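Local coordinates for conserved hypothetical protein NMB0706 (Neisseria meningitidis, PDB 1RV9), which is of unknown function but belongs to the multi-copper polyphenol oxidoreductase laccase family, so an enzymatic role is possible though unproven, at residues M153-P157 against V158-A162. Numbering follows the deposited sequence.
Sequences MKVPP and VEMMA
The terminal methyl of M160 is the tip that enters the bend of this turn: CE of M160 lies 3.3 Å from CG2 of V155, tighter than usual van der Waals contact, and 3.8 Å from CB of M153. M160 reaches there because its chain is fully extended beyond CG (chi3 -177°), and both M153 and V155 meet it at a slant. On the outer side, E159 runs alongside the ring of P156, with OE2 of E159 3.3 Å from CG of P156 and the CG of E159 against the CB of P156. Two successive backbone bonds close the turn that brings these side chains together: E159 N donates to P156 O (2.8 Å), and M160 N donates to P157 O (2.9 Å). Both run through the short 3-10 turn of P157, V158 and E159. Around this turn, P157 and E159 bond through their backbones to G220 and R126, while M153 leans on F123 and V155 on D125 of strand 119-125. K154, with positive phi, is the first residue after the helix to leave helical geometry, and residues 154-159 connect helix 145-153 to strand 160-164 of the six-stranded mixed sheet. Chemically, the turn is two-sided: apolar carbon and sulfur meet on the inner side, whereas the carboxylate of E159 remains on the exposed side, probably ionised.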
loop_
_atom_site.group_PDB
_atom_site.type_symbol
_atom_site.label_atom_id
_atom_site.label_comp_id
_atom_site.label_asym_id
_atom_site.label_seq_id
_atom_site.Cartn_x
_atom_site.Cartn_y
_atom_site.Cartn_z
ATOM N N MET A 153 6.610 14.546 -2.401
ATOM C CA MET A 153 5.916 14.818 -3.656
ATOM C C MET A 153 6.025 16.272 -4.097
ATOM O O MET A 153 5.926 16.579 -5.286
ATOM C CB MET A 153 4.446 14.428 -3.536
ATOM C CG MET A 153 4.234 12.931 -3.418
ATOM S SD MET A 153 2.496 12.498 -3.356
ATOM C CE MET A 153 2.048 12.706 -5.080
ATOM N N LYS A 154 6.218 17.160 -3.132
ATOM C CA LYS A 154 6.359 18.586 -3.405
ATOM C C LYS A 154 5.204 19.231 -4.159
ATOM O O LYS A 154 5.412 20.093 -5.014
ATOM C CB LYS A 154 7.656 18.848 -4.165
ATOM C CG LYS A 154 8.904 18.473 -3.399
ATOM C CD LYS A 154 10.136 18.983 -4.124
ATOM C CE LYS A 154 11.413 18.569 -3.418
ATOM N NZ LYS A 154 11.642 17.102 -3.507
ATOM N N VAL A 155 3.988 18.804 -3.852
ATOM C CA VAL A 155 2.807 19.389 -4.465
ATOM C C VAL A 155 1.899 19.785 -3.309
ATOM O O VAL A 155 1.958 19.188 -2.234
ATOM C CB VAL A 155 2.081 18.395 -5.407
ATOM C CG1 VAL A 155 2.836 18.290 -6.726
ATOM C CG2 VAL A 155 1.981 17.032 -4.757
ATOM N N PRO A 156 1.060 20.810 -3.503
ATOM C CA PRO A 156 0.152 21.263 -2.443
ATOM C C PRO A 156 -0.740 20.139 -1.927
ATOM O O PRO A 156 -1.433 19.488 -2.702
ATOM C CB PRO A 156 -0.659 22.357 -3.129
ATOM C CG PRO A 156 0.306 22.902 -4.139
ATOM C CD PRO A 156 0.913 21.644 -4.708
ATOM N N PRO A 157 -0.741 19.903 -0.606
ATOM C CA PRO A 157 -1.582 18.835 -0.063
ATOM C C PRO A 157 -3.045 18.925 -0.495
ATOM O O PRO A 157 -3.688 17.907 -0.734
ATOM C CB PRO A 157 -1.411 18.999 1.445
ATOM C CG PRO A 157 0.010 19.461 1.555
ATOM C CD PRO A 157 0.102 20.496 0.449
ATOM N N VAL A 158 -3.571 20.142 -0.607
ATOM C CA VAL A 158 -4.964 20.315 -0.992
ATOM C C VAL A 158 -5.219 19.812 -2.414
ATOM O O VAL A 158 -6.346 19.450 -2.763
ATOM C CB VAL A 158 -5.399 21.803 -0.872
ATOM C CG1 VAL A 158 -4.878 22.606 -2.048
ATOM C CG2 VAL A 158 -6.908 21.894 -0.771
ATOM N N GLU A 159 -4.168 19.779 -3.228
ATOM C CA GLU A 159 -4.296 19.311 -4.602
ATOM C C GLU A 159 -4.007 17.818 -4.687
ATOM O O GLU A 159 -4.064 17.227 -5.764
ATOM C CB GLU A 159 -3.343 20.082 -5.517
ATOM C CG GLU A 159 -3.550 21.589 -5.454
ATOM C CD GLU A 159 -2.970 22.319 -6.646
ATOM O OE1 GLU A 159 -3.504 22.147 -7.763
ATOM O OE2 GLU A 159 -1.984 23.067 -6.469
ATOM N N MET A 160 -3.701 17.212 -3.544
ATOM C CA MET A 160 -3.414 15.782 -3.496
ATOM C C MET A 160 -4.642 14.946 -3.199
ATOM O O MET A 160 -5.589 15.395 -2.553
ATOM C CB MET A 160 -2.401 15.453 -2.403
ATOM C CG MET A 160 -0.993 15.916 -2.627
ATOM S SD MET A 160 -0.004 15.279 -1.264
ATOM C CE MET A 160 1.585 15.988 -1.644
ATOM N N MET A 161 -4.616 13.710 -3.675
ATOM C CA MET A 161 -5.683 12.777 -3.389
ATOM C C MET A 161 -4.968 11.477 -3.046
ATOM O O MET A 161 -3.905 11.183 -3.595
ATOM C CB MET A 161 -6.637 12.610 -4.578
ATOM C CG MET A 161 -6.047 12.035 -5.839
ATOM S SD MET A 161 -7.303 11.974 -7.149
ATOM C CE MET A 161 -7.186 13.581 -7.771
ATOM N N ALA A 162 -5.532 10.731 -2.108
ATOM C CA ALA A 162 -4.935 9.476 -1.678
ATOM C C ALA A 162 -5.919 8.337 -1.842
ATOM O O ALA A 162 -7.125 8.512 -1.661
ATOM C CB ALA A 162 -4.499 9.578 -0.221
#